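Local coordinates for coelenterazine-binding protein with bound coelenterazine (Renilla muelleri, PDB 2HPS) that binds the luciferin coelenterazine and probably makes it available for reaction with luciferase and oxygen only when calcium is bound, at residues 38-43 with 55-60; 109-114 with 125-130; 164-169 with 175-180. All coordinates share one frame; numbering follows the deposited sequence.

Contact 1: residues 38-43 with 55-60. With CTZ (c2-hydroxy-coelenterazine), chain B.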
loop_
_atom_site.group_PDB
_atom_site.type_symbol
_atom_site.label_atom_id
_atom_site.label_comp_id
_atom_site.label_asym_id
_atom_site.label_seq_id
_atom_site.Cartn_x
_atom_site.Cartn_y
_atom_site.Cartn_z
ATOM N N LEU A 38 6.214 -9.455 -7.149
ATOM C CA LEU A 38 6.583 -10.251 -5.986
ATOM C C LEU A 38 5.635 -10.008 -4.811
ATOM O O LEU A 38 5.281 -10.938 -4.093
ATOM C CB LEU A 38 8.027 -9.954 -5.566
ATOM C CG LEU A 38 8.554 -10.650 -4.299
ATOM C CD1 LEU A 38 8.518 -12.168 -4.408
ATOM C CD2 LEU A 38 9.991 -10.149 -3.990
ATOM N N ILE A 39 5.256 -8.748 -4.612
ATOM C CA ILE A 39 4.271 -8.399 -3.577
ATOM C C ILE A 39 2.944 -9.131 -3.816
ATOM O O ILE A 39 2.402 -9.761 -2.904
ATOM C CB ILE A 39 4.074 -6.876 -3.505
ATOM C CG1 ILE A 39 5.376 -6.242 -3.024
ATOM C CG2 ILE A 39 2.887 -6.520 -2.567
ATOM C CD1 ILE A 39 5.435 -4.753 -3.163
ATOM N N ALA A 40 2.448 -9.098 -5.055
ATOM C CA ALA A 40 1.207 -9.805 -5.370
ATOM C C ALA A 40 1.336 -11.322 -5.123
ATOM O O ALA A 40 0.408 -11.967 -4.641
ATOM C CB ALA A 40 0.763 -9.494 -6.813
ATOM N N VAL A 41 2.495 -11.893 -5.445
ATOM C CA VAL A 41 2.736 -13.317 -5.170
ATOM C C VAL A 41 2.724 -13.624 -3.658
ATOM O O VAL A 41 2.172 -14.639 -3.209
ATOM C CB VAL A 41 4.064 -13.796 -5.816
ATOM C CG1 VAL A 41 4.491 -15.158 -5.249
ATOM C CG2 VAL A 41 3.917 -13.856 -7.344
ATOM N N ARG A 42 3.343 -12.748 -2.870
ATOM C CA ARG A 42 3.325 -12.928 -1.426
ATOM C C ARG A 42 1.892 -12.831 -0.878
ATOM O O ARG A 42 1.518 -13.584 0.036
ATOM C CB ARG A 42 4.268 -11.922 -0.763
ATOM C CG ARG A 42 5.764 -12.224 -1.044
ATOM C CD ARG A 42 6.608 -11.193 -0.307
ATOM N NE ARG A 42 8.045 -11.462 -0.406
ATOM C CZ ARG A 42 8.964 -10.605 0.020
ATOM N NH1 ARG A 42 8.570 -9.452 0.549
ATOM N NH2 ARG A 42 10.265 -10.889 -0.089
ATOM N N ILE A 43 1.108 -11.908 -1.445
ATOM C CA ILE A 43 -0.295 -11.710 -1.047
ATOM C C ILE A 43 -1.090 -12.997 -1.310
ATOM O O ILE A 43 -1.792 -13.506 -0.431
ATOM C CB ILE A 43 -0.928 -10.489 -1.772
ATOM C CG1 ILE A 43 -0.380 -9.184 -1.191
ATOM C CG2 ILE A 43 -2.480 -10.511 -1.659
ATOM C CD1 ILE A 43 -0.632 -7.951 -2.050
ATOM N N GLU A 55 -4.534 -14.474 -9.854
ATOM C CA GLU A 55 -4.268 -13.777 -11.110
ATOM C C GLU A 55 -4.924 -12.391 -11.133
ATOM O O GLU A 55 -4.342 -11.445 -11.653
ATOM C CB GLU A 55 -4.685 -14.613 -12.338
ATOM C CG GLU A 55 -4.412 -13.944 -13.708
ATOM C CD GLU A 55 -2.921 -13.703 -14.018
ATOM O OE1 GLU A 55 -2.030 -14.123 -13.233
ATOM O OE2 GLU A 55 -2.637 -13.087 -15.068
ATOM N N GLU A 56 -6.133 -12.273 -10.576
ATOM C CA GLU A 56 -6.794 -10.972 -10.485
ATOM C C GLU A 56 -5.923 -10.001 -9.658
ATOM O O GLU A 56 -5.756 -8.832 -10.021
ATOM C CB GLU A 56 -8.174 -11.132 -9.846
ATOM C CG GLU A 56 -9.203 -11.781 -10.760
ATOM C CD GLU A 56 -10.497 -12.137 -10.037
ATOM O OE1 GLU A 56 -10.825 -11.492 -9.011
ATOM O OE2 GLU A 56 -11.201 -13.073 -10.502
ATOM N N THR A 57 -5.355 -10.515 -8.574
ATOM C CA THR A 57 -4.442 -9.727 -7.721
ATOM C C THR A 57 -3.206 -9.307 -8.518
ATOM O O THR A 57 -2.851 -8.120 -8.546
ATOM C CB THR A 57 -4.031 -10.499 -6.451
ATOM O OG1 THR A 57 -5.213 -10.924 -5.753
ATOM C CG2 THR A 57 -3.162 -9.626 -5.515
ATOM N N ARG A 58 -2.574 -10.261 -9.206
ATOM C CA ARG A 58 -1.445 -9.918 -10.091
ATOM C C ARG A 58 -1.814 -8.857 -11.150
ATOM O O ARG A 58 -1.075 -7.901 -11.365
ATOM C CB ARG A 58 -0.864 -11.184 -10.744
ATOM C CG ARG A 58 0.618 -11.052 -11.141
ATOM C CD ARG A 58 1.134 -12.295 -11.897
ATOM N NE ARG A 58 0.379 -12.546 -13.134
ATOM C CZ ARG A 58 0.751 -12.149 -14.348
ATOM N NH1 ARG A 58 1.898 -11.485 -14.526
ATOM N NH2 ARG A 58 -0.022 -12.420 -15.396
ATOM N N GLN A 59 -2.957 -9.030 -11.817
ATOM C CA GLN A 59 -3.371 -8.103 -12.851
ATOM C C GLN A 59 -3.592 -6.687 -12.300
ATOM O O GLN A 59 -3.253 -5.707 -12.961
ATOM C CB GLN A 59 -4.621 -8.628 -13.564
ATOM C CG GLN A 59 -4.311 -9.807 -14.497
ATOM C CD GLN A 59 -3.357 -9.440 -15.632
ATOM O OE1 GLN A 59 -3.415 -8.337 -16.179
ATOM N NE2 GLN A 59 -2.466 -10.369 -15.983
ATOM N N GLU A 60 -4.113 -6.598 -11.077
ATOM C CA GLU A 60 -4.345 -5.270 -10.493
ATOM C C GLU A 60 -3.000 -4.627 -10.186
ATOM O O GLU A 60 -2.789 -3.443 -10.489
ATOM C CB GLU A 60 -5.252 -5.321 -9.255
ATOM C CG GLU A 60 -5.552 -3.928 -8.637
ATOM C CD GLU A 60 -6.252 -2.919 -9.587
ATOM O OE1 GLU A 60 -6.703 -3.260 -10.720
ATOM O OE2 GLU A 60 -6.345 -1.736 -9.193
HETATM N N1 CTZ B . 2.105 -2.699 1.921
HETATM C C2 CTZ B . 3.117 -3.384 1.322
HETATM C C3 CTZ B . 4.212 -3.255 2.286
HETATM N N4 CTZ B . 3.834 -2.559 3.354
HETATM C C5 CTZ B . 4.503 -2.195 4.468
HETATM C C6 CTZ B . 3.838 -1.425 5.426
HETATM N N7 CTZ B . 2.550 -1.056 5.255
HETATM C C8 CTZ B . 1.850 -1.414 4.156
HETATM C C9 CTZ B . 2.554 -2.212 3.123
HETATM C C10 CTZ B . 3.071 -4.075 -0.020
HETATM C C11 CTZ B . 2.830 -3.000 -1.050
HETATM C C12 CTZ B . 1.621 -2.970 -1.742
HETATM C C13 CTZ B . 1.361 -1.986 -2.688
HETATM C C14 CTZ B . 2.344 -1.023 -2.936
HETATM C C15 CTZ B . 3.560 -1.037 -2.238
HETATM C C16 CTZ B . 3.807 -2.032 -1.288
HETATM O O17 CTZ B . 2.092 -0.058 -3.856
HETATM O O18 CTZ B . 5.405 -3.734 2.148
HETATM C C19 CTZ B . 4.550 -1.045 6.667
HETATM C C20 CTZ B . 5.915 -0.747 6.667
HETATM C C21 CTZ B . 6.555 -0.405 7.856
HETATM C C22 CTZ B . 5.836 -0.376 9.059
HETATM C C23 CTZ B . 4.483 -0.685 9.075
HETATM C C24 CTZ B . 3.838 -1.024 7.879
HETATM O O25 CTZ B . 6.491 -0.046 10.205
HETATM C C26 CTZ B . 0.410 -1.000 3.913
HETATM C C27 CTZ B . -0.503 -1.985 4.596
HETATM C C28 CTZ B . -1.347 -2.820 3.866
HETATM C C29 CTZ B . -2.180 -3.712 4.543
HETATM C C30 CTZ B . -2.147 -3.773 5.944
HETATM C C31 CTZ B . -1.313 -2.926 6.674
HETATM C C32 CTZ B . -0.491 -2.024 5.994
#
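T57 turns its methyl CG2 anti to the backbone N and leaves OG1 beside that N (chi1 -55°), while I43 has CG1 beside the backbone N (chi1 -73°), which puts its CG2 anti to it; these two methyls meet at 4.0 Å. The contact joins a helix of the first EF-hand, 33-47, to a helix of the second, 51-68, which run nearly antiparallel here at 155° with their axes 9.0 Å apart. A40 turns its CB to the partner helix, 4.0 Å from R58 CA and 4.1 Å from T57 CG2, so that a methyl sits against main chain. The hydroxyl of T57 has its partner on its own helix, the carbonyl of K53, which leaves the methyl for the apolar interface; F61 adds its ring beside A40 and I43. On the same helix, Q59 NE2 reaches E55 OE2 from above the carboxylate plane, and in the modelled conformer, one of two, R58 would grip E55 side-on, NE to OE1 and NH2 to OE2. I39 faces coelenterazine instead, its CG2 3.5 Å from ligand C10 and its CD1 3.7 Å from ligand C16.

Contact 2: residues 109-114 with 125-130. With CTZ (c2-hydroxy-coelenterazine), chain B.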
loop_
_atom_site.group_PDB
_atom_site.type_symbol
_atom_site.label_atom_id
_atom_site.label_comp_id
_atom_site.label_asym_id
_atom_site.label_seq_id
_atom_site.Cartn_x
_atom_site.Cartn_y
_atom_site.Cartn_z
ATOM N N ASP A 109 -9.460 -7.645 1.666
ATOM C CA ASP A 109 -10.132 -8.949 1.550
ATOM C C ASP A 109 -9.191 -10.101 1.917
ATOM O O ASP A 109 -9.611 -11.075 2.541
ATOM C CB ASP A 109 -10.649 -9.170 0.140
ATOM C CG ASP A 109 -11.936 -8.404 -0.140
ATOM O OD1 ASP A 109 -12.476 -7.789 0.804
ATOM O OD2 ASP A 109 -12.404 -8.448 -1.293
ATOM N N CYS A 110 -7.922 -9.991 1.501
ATOM C CA CYS A 110 -6.928 -11.030 1.808
ATOM C C CYS A 110 -6.640 -11.130 3.310
ATOM O O CYS A 110 -6.420 -12.230 3.838
ATOM C CB CYS A 110 -5.650 -10.792 1.001
ATOM S SG CYS A 110 -5.868 -11.038 -0.771
ATOM N N ILE A 111 -6.675 -9.998 4.015
ATOM C CA ILE A 111 -6.491 -10.026 5.476
ATOM C C ILE A 111 -7.717 -10.633 6.174
ATOM O O ILE A 111 -7.595 -11.371 7.170
ATOM C CB ILE A 111 -6.267 -8.604 6.053
ATOM C CG1 ILE A 111 -5.151 -7.865 5.296
ATOM C CG2 ILE A 111 -5.928 -8.673 7.546
ATOM C CD1 ILE A 111 -5.020 -6.380 5.688
ATOM N N ASP A 112 -8.886 -10.276 5.645
ATOM C CA ASP A 112 -10.205 -10.542 6.239
ATOM C C ASP A 112 -10.601 -11.996 6.001
ATOM O O ASP A 112 -11.337 -12.292 5.068
ATOM C CB ASP A 112 -11.217 -9.584 5.596
ATOM C CG ASP A 112 -12.629 -9.697 6.173
ATOM O OD1 ASP A 112 -12.847 -10.426 7.168
ATOM O OD2 ASP A 112 -13.500 -9.026 5.594
ATOM N N THR A 113 -10.102 -12.887 6.856
ATOM C CA THR A 113 -10.244 -14.334 6.636
ATOM C C THR A 113 -11.678 -14.830 6.737
ATOM O O THR A 113 -12.057 -15.772 6.032
ATOM C CB THR A 113 -9.317 -15.175 7.548
ATOM O OG1 THR A 113 -9.695 -15.030 8.920
ATOM C CG2 THR A 113 -7.874 -14.739 7.389
ATOM N N ASP A 114 -12.474 -14.198 7.598
ATOM C CA ASP A 114 -13.880 -14.582 7.756
ATOM C C ASP A 114 -14.745 -13.922 6.693
ATOM O O ASP A 114 -15.917 -14.268 6.533
ATOM C CB ASP A 114 -14.388 -14.218 9.149
ATOM C CG ASP A 114 -13.632 -14.939 10.244
ATOM O OD1 ASP A 114 -13.579 -16.197 10.203
ATOM O OD2 ASP A 114 -13.087 -14.250 11.137
ATOM N N LYS A 125 -1.364 -8.817 11.414
ATOM C CA LYS A 125 0.072 -9.096 11.590
ATOM C C LYS A 125 0.580 -10.195 10.644
ATOM O O LYS A 125 1.664 -10.050 10.048
ATOM C CB LYS A 125 0.359 -9.447 13.054
ATOM C CG LYS A 125 1.829 -9.704 13.408
ATOM C CD LYS A 125 1.954 -10.067 14.906
ATOM C CE LYS A 125 3.377 -10.482 15.309
ATOM N NZ LYS A 125 3.761 -11.818 14.722
ATOM N N ALA A 126 -0.192 -11.276 10.494
ATOM C CA ALA A 126 0.189 -12.380 9.594
ATOM C C ALA A 126 0.301 -11.890 8.156
ATOM O O ALA A 126 1.261 -12.233 7.436
ATOM C CB ALA A 126 -0.814 -13.534 9.686
ATOM N N PHE A 127 -0.662 -11.065 7.747
ATOM C CA PHE A 127 -0.654 -10.520 6.390
ATOM C C PHE A 127 0.522 -9.559 6.167
ATOM O O PHE A 127 1.286 -9.685 5.200
ATOM C CB PHE A 127 -1.988 -9.841 6.048
ATOM C CG PHE A 127 -1.995 -9.196 4.687
ATOM C CD1 PHE A 127 -2.385 -9.919 3.565
ATOM C CD2 PHE A 127 -1.572 -7.876 4.523
ATOM C CE1 PHE A 127 -2.371 -9.333 2.305
ATOM C CE2 PHE A 127 -1.561 -7.277 3.269
ATOM C CZ PHE A 127 -1.955 -8.017 2.160
ATOM N N LEU A 128 0.677 -8.608 7.077
ATOM C CA LEU A 128 1.712 -7.603 6.938
ATOM C C LEU A 128 3.116 -8.214 6.946
ATOM O O LEU A 128 3.983 -7.791 6.188
ATOM C CB LEU A 128 1.569 -6.542 8.030
ATOM C CG LEU A 128 2.556 -5.393 7.918
ATOM C CD1 LEU A 128 2.478 -4.724 6.523
ATOM C CD2 LEU A 128 2.265 -4.379 9.029
ATOM N N GLN A 129 3.331 -9.222 7.793
ATOM C CA GLN A 129 4.643 -9.878 7.851
ATOM C C GLN A 129 4.879 -10.875 6.709
ATOM O O GLN A 129 6.015 -11.300 6.477
ATOM C CB GLN A 129 4.852 -10.525 9.207
ATOM C CG GLN A 129 4.975 -9.458 10.309
ATOM C CD GLN A 129 5.278 -10.070 11.654
ATOM O OE1 GLN A 129 4.682 -11.084 12.020
ATOM N NE2 GLN A 129 6.216 -9.474 12.388
ATOM N N ALA A 130 3.815 -11.258 6.014
ATOM C CA ALA A 130 3.969 -12.037 4.783
ATOM C C ALA A 130 4.409 -11.128 3.645
ATOM O O ALA A 130 5.345 -11.456 2.909
ATOM C CB ALA A 130 2.677 -12.777 4.435
HETATM N N1 CTZ B . 2.105 -2.699 1.921
HETATM C C2 CTZ B . 3.117 -3.384 1.322
HETATM C C3 CTZ B . 4.212 -3.255 2.286
HETATM N N4 CTZ B . 3.834 -2.559 3.354
HETATM C C5 CTZ B . 4.503 -2.195 4.468
HETATM C C6 CTZ B . 3.838 -1.425 5.426
HETATM N N7 CTZ B . 2.550 -1.056 5.255
HETATM C C8 CTZ B . 1.850 -1.414 4.156
HETATM C C9 CTZ B . 2.554 -2.212 3.123
HETATM C C10 CTZ B . 3.071 -4.075 -0.020
HETATM C C11 CTZ B . 2.830 -3.000 -1.050
HETATM C C12 CTZ B . 1.621 -2.970 -1.742
HETATM C C13 CTZ B . 1.361 -1.986 -2.688
HETATM C C14 CTZ B . 2.344 -1.023 -2.936
HETATM C C15 CTZ B . 3.560 -1.037 -2.238
HETATM C C16 CTZ B . 3.807 -2.032 -1.288
HETATM O O17 CTZ B . 2.092 -0.058 -3.856
HETATM O O18 CTZ B . 5.405 -3.734 2.148
HETATM C C19 CTZ B . 4.550 -1.045 6.667
HETATM C C20 CTZ B . 5.915 -0.747 6.667
HETATM C C21 CTZ B . 6.555 -0.405 7.856
HETATM C C22 CTZ B . 5.836 -0.376 9.059
HETATM C C23 CTZ B . 4.483 -0.685 9.075
HETATM C C24 CTZ B . 3.838 -1.024 7.879
HETATM O O25 CTZ B . 6.491 -0.046 10.205
HETATM C C26 CTZ B . 0.410 -1.000 3.913
HETATM C C27 CTZ B . -0.503 -1.985 4.596
HETATM C C28 CTZ B . -1.347 -2.820 3.866
HETATM C C29 CTZ B . -2.180 -3.712 4.543
HETATM C C30 CTZ B . -2.147 -3.773 5.944
HETATM C C31 CTZ B . -1.313 -2.926 6.674
HETATM C C32 CTZ B . -0.491 -2.024 5.994
#
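The two helices that flank the third EF-hand loop meet here: helix 102-111 leads into the loop and helix 121-131 leaves it, and I111 and F127 join them. I111 CG1 lies over one face of the F127 ring, 3.8 Å from the centroid and 23° off the normal, a CH-pi contact whose shortest approach is 3.5 Å to F127 CG. The ring swings into this place because CG of F127 stands anti to its backbone N (chi1 177°). C110 CB adds an oblique contact, 3.8 Å from F127 CE1. Beyond I111, D112 leaves the helix and starts the loop; D112 and D114 are probable calcium ligands, as in a nearly identical protein, but no metal is bound here. I111 and F127, with L128, also line the coelenterazine pocket: F127 CE2 stands 3.8 Å from ligand C29 and I111 CD1 3.9 Å from C30 of the same phenyl ring, while L128 CD1 is 3.7 Å from ligand C6 in the heterocyclic core. With carbon meeting carbon throughout, the pair is held by dispersion and shape, and since I111 directly precedes D112, a rearrangement of the loop on calcium binding could plausibly be felt at the ligand.

Contact 3: residues 164-169 with 175-180. With CTZ (c2-hydroxy-coelenterazine), chain B.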
loop_
_atom_site.group_PDB
_atom_site.type_symbol
_atom_site.label_atom_id
_atom_site.label_comp_id
_atom_site.label_asym_id
_atom_site.label_seq_id
_atom_site.Cartn_x
_atom_site.Cartn_y
_atom_site.Cartn_z
ATOM N N VAL A 164 -6.449 4.365 3.876
ATOM C CA VAL A 164 -5.992 4.267 2.478
ATOM C C VAL A 164 -6.198 5.586 1.744
ATOM O O VAL A 164 -5.291 6.101 1.086
ATOM C CB VAL A 164 -6.733 3.130 1.738
ATOM C CG1 VAL A 164 -6.434 3.173 0.262
ATOM C CG2 VAL A 164 -6.335 1.779 2.340
ATOM N N ASN A 165 -7.394 6.155 1.836
ATOM C CA ASN A 165 -7.641 7.441 1.183
ATOM C C ASN A 165 -6.739 8.553 1.690
ATOM O O ASN A 165 -6.250 9.370 0.914
ATOM C CB ASN A 165 -9.117 7.817 1.315
ATOM C CG ASN A 165 -9.954 7.156 0.248
ATOM O OD1 ASN A 165 -9.884 7.553 -0.917
ATOM N ND2 ASN A 165 -10.737 6.146 0.622
ATOM N N ASP A 166 -6.526 8.589 3.000
ATOM C CA ASP A 166 -5.699 9.647 3.553
ATOM C C ASP A 166 -4.242 9.499 3.079
ATOM O O ASP A 166 -3.602 10.483 2.686
ATOM C CB ASP A 166 -5.792 9.435 5.072
ATOM C CG ASP A 166 -5.029 10.448 5.870
ATOM O OD1 ASP A 166 -4.426 11.376 5.282
ATOM O OD2 ASP A 166 -5.062 10.294 7.113
ATOM N N PHE A 167 -3.747 8.269 3.073
ATOM C CA PHE A 167 -2.386 8.033 2.584
ATOM C C PHE A 167 -2.258 8.379 1.099
ATOM O O PHE A 167 -1.339 9.086 0.705
ATOM C CB PHE A 167 -1.967 6.599 2.830
ATOM C CG PHE A 167 -0.524 6.339 2.466
ATOM C CD1 PHE A 167 0.492 6.671 3.358
ATOM C CD2 PHE A 167 -0.184 5.799 1.231
ATOM C CE1 PHE A 167 1.838 6.460 3.033
ATOM C CE2 PHE A 167 1.171 5.578 0.891
ATOM C CZ PHE A 167 2.178 5.897 1.796
ATOM N N LEU A 168 -3.186 7.884 0.279
ATOM C CA LEU A 168 -3.056 8.043 -1.174
ATOM C C LEU A 168 -3.323 9.456 -1.695
ATOM O O LEU A 168 -2.679 9.882 -2.662
ATOM C CB LEU A 168 -3.946 7.024 -1.907
ATOM C CG LEU A 168 -3.503 5.558 -1.856
ATOM C CD1 LEU A 168 -4.551 4.735 -2.609
ATOM C CD2 LEU A 168 -2.098 5.337 -2.438
ATOM N N PHE A 169 -4.248 10.186 -1.071
ATOM C CA PHE A 169 -4.684 11.479 -1.588
ATOM C C PHE A 169 -4.475 12.681 -0.675
ATOM O O PHE A 169 -4.655 13.824 -1.114
ATOM C CB PHE A 169 -6.171 11.421 -1.994
ATOM C CG PHE A 169 -6.454 10.377 -3.022
ATOM C CD1 PHE A 169 -5.988 10.522 -4.315
ATOM C CD2 PHE A 169 -7.186 9.235 -2.691
ATOM C CE1 PHE A 169 -6.246 9.549 -5.270
ATOM C CE2 PHE A 169 -7.439 8.262 -3.637
ATOM C CZ PHE A 169 -6.966 8.415 -4.924
ATOM N N ALA A 175 -1.798 11.326 11.470
ATOM C CA ALA A 175 -1.247 10.155 12.161
ATOM C C ALA A 175 -1.412 8.882 11.325
ATOM O O ALA A 175 -0.514 8.043 11.278
ATOM C CB ALA A 175 -1.920 9.987 13.514
ATOM N N LEU A 176 -2.556 8.742 10.660
ATOM C CA LEU A 176 -2.838 7.521 9.900
ATOM C C LEU A 176 -1.904 7.426 8.704
ATOM O O LEU A 176 -1.293 6.371 8.456
ATOM C CB LEU A 176 -4.304 7.480 9.442
ATOM C CG LEU A 176 -5.345 7.316 10.567
ATOM C CD1 LEU A 176 -6.754 7.406 9.997
ATOM C CD2 LEU A 176 -5.129 5.989 11.304
ATOM N N ALA A 177 -1.756 8.536 7.983
ATOM C CA ALA A 177 -0.869 8.513 6.802
ATOM C C ALA A 177 0.585 8.329 7.216
ATOM O O ALA A 177 1.376 7.690 6.514
ATOM C CB ALA A 177 -1.059 9.762 5.979
ATOM N N ASN A 178 0.955 8.891 8.364
ATOM C CA ASN A 178 2.306 8.711 8.899
ATOM C C ASN A 178 2.618 7.290 9.377
ATOM O O ASN A 178 3.784 6.969 9.622
ATOM C CB ASN A 178 2.560 9.691 10.055
ATOM C CG ASN A 178 2.839 11.131 9.582
ATOM O OD1 ASN A 178 3.006 11.416 8.375
ATOM N ND2 ASN A 178 2.912 12.058 10.561
ATOM N N ALA A 179 1.583 6.452 9.507
ATOM C CA ALA A 179 1.757 5.110 10.075
ATOM C C ALA A 179 1.544 3.963 9.083
ATOM O O ALA A 179 2.110 2.876 9.267
ATOM C CB ALA A 179 0.840 4.919 11.266
ATOM N N PHE A 180 0.726 4.208 8.058
ATOM C CA PHE A 180 0.254 3.148 7.140
ATOM C C PHE A 180 1.385 2.322 6.524
ATOM O O PHE A 180 1.281 1.079 6.454
ATOM C CB PHE A 180 -0.626 3.765 6.044
ATOM C CG PHE A 180 -1.394 2.759 5.186
ATOM C CD1 PHE A 180 -1.910 1.585 5.727
ATOM C CD2 PHE A 180 -1.661 3.046 3.836
ATOM C CE1 PHE A 180 -2.624 0.685 4.920
ATOM C CE2 PHE A 180 -2.381 2.158 3.036
ATOM C CZ PHE A 180 -2.866 0.974 3.578
HETATM N N1 CTZ B . 2.105 -2.699 1.921
HETATM C C2 CTZ B . 3.117 -3.384 1.322
HETATM C C3 CTZ B . 4.212 -3.255 2.286
HETATM N N4 CTZ B . 3.834 -2.559 3.354
HETATM C C5 CTZ B . 4.503 -2.195 4.468
HETATM C C6 CTZ B . 3.838 -1.425 5.426
HETATM N N7 CTZ B . 2.550 -1.056 5.255
HETATM C C8 CTZ B . 1.850 -1.414 4.156
HETATM C C9 CTZ B . 2.554 -2.212 3.123
HETATM C C10 CTZ B . 3.071 -4.075 -0.020
HETATM C C11 CTZ B . 2.830 -3.000 -1.050
HETATM C C12 CTZ B . 1.621 -2.970 -1.742
HETATM C C13 CTZ B . 1.361 -1.986 -2.688
HETATM C C14 CTZ B . 2.344 -1.023 -2.936
HETATM C C15 CTZ B . 3.560 -1.037 -2.238
HETATM C C16 CTZ B . 3.807 -2.032 -1.288
HETATM O O17 CTZ B . 2.092 -0.058 -3.856
HETATM O O18 CTZ B . 5.405 -3.734 2.148
HETATM C C19 CTZ B . 4.550 -1.045 6.667
HETATM C C20 CTZ B . 5.915 -0.747 6.667
HETATM C C21 CTZ B . 6.555 -0.405 7.856
HETATM C C22 CTZ B . 5.836 -0.376 9.059
HETATM C C23 CTZ B . 4.483 -0.685 9.075
HETATM C C24 CTZ B . 3.838 -1.024 7.879
HETATM O O25 CTZ B . 6.491 -0.046 10.205
HETATM C C26 CTZ B . 0.410 -1.000 3.913
HETATM C C27 CTZ B . -0.503 -1.985 4.596
HETATM C C28 CTZ B . -1.347 -2.820 3.866
HETATM C C29 CTZ B . -2.180 -3.712 4.543
HETATM C C30 CTZ B . -2.147 -3.773 5.944
HETATM C C31 CTZ B . -1.313 -2.926 6.674
HETATM C C32 CTZ B . -0.491 -2.024 5.994
#
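Helix 164-169 and the short, weakly bonded helix 175-180 cross at 81° with axes 8.4 Å apart, and F167 and A177 bring their CA atoms to within 4.5 Å. F167 meets both A177 and F180: A177 O approaches the edge of its ring, 3.4 Å from CD1 and close to the ring plane, while F180 turns an edge toward its face. The two rings form an offset edge-to-face stack, with centroids 5.7 Å apart and planes at 73°; F180 CD2 comes within 3.7 Å of F167 CB. V164 CG2 meets the far end of the F180 ring, 3.8 Å from CZ. In the modelled conformer, one of two, D166 lays its carboxylate against L176 and A177, with OD2 hydrogen-bonded to T174 OG1. The CG of F180 stands anti to its backbone N (chi1 -169°), which carries the ring between helix 164-169 and coelenterazine: one face takes the ligand methylene C26, and CE1 is 3.4 Å from ligand C27. From the main chain of the same residue, F180 O comes 2.8 Å from ligand N7, so F180 touches the ligand with both ring and carbonyl. Were F180 replaced by alanine, the ligand's benzyl group and the face of F167 would probably lose their shared aromatic neighbour, opening a gap between helix and ligand. Around this pair, helix 6-21 packs against F167 through M16 and against A177 through Y11 and K15, Y181 stacks on F167, and helix 137-147 reaches F180 through L147.

Along the chain the contacts follow one another in series: contact 1 joins helices 33-47 and 51-68 of the first two EF-hands, contact 2 flanks the third EF-hand loop, and contact 3 ties the last helix of the fourth hand to the C-terminal helix 175-180. Contacts 1 and 2, with centres 14 Å apart, touch directly where I43 packs on C110 and F127. Contact 3 stands apart, 22 Å from contact 1 and 19 Å from contact 2 between centres; contacts 1 and 3 lie on opposite sides of the chain's centre. All three reach coelenterazine, so the ligand lies among elements from both halves of the protein.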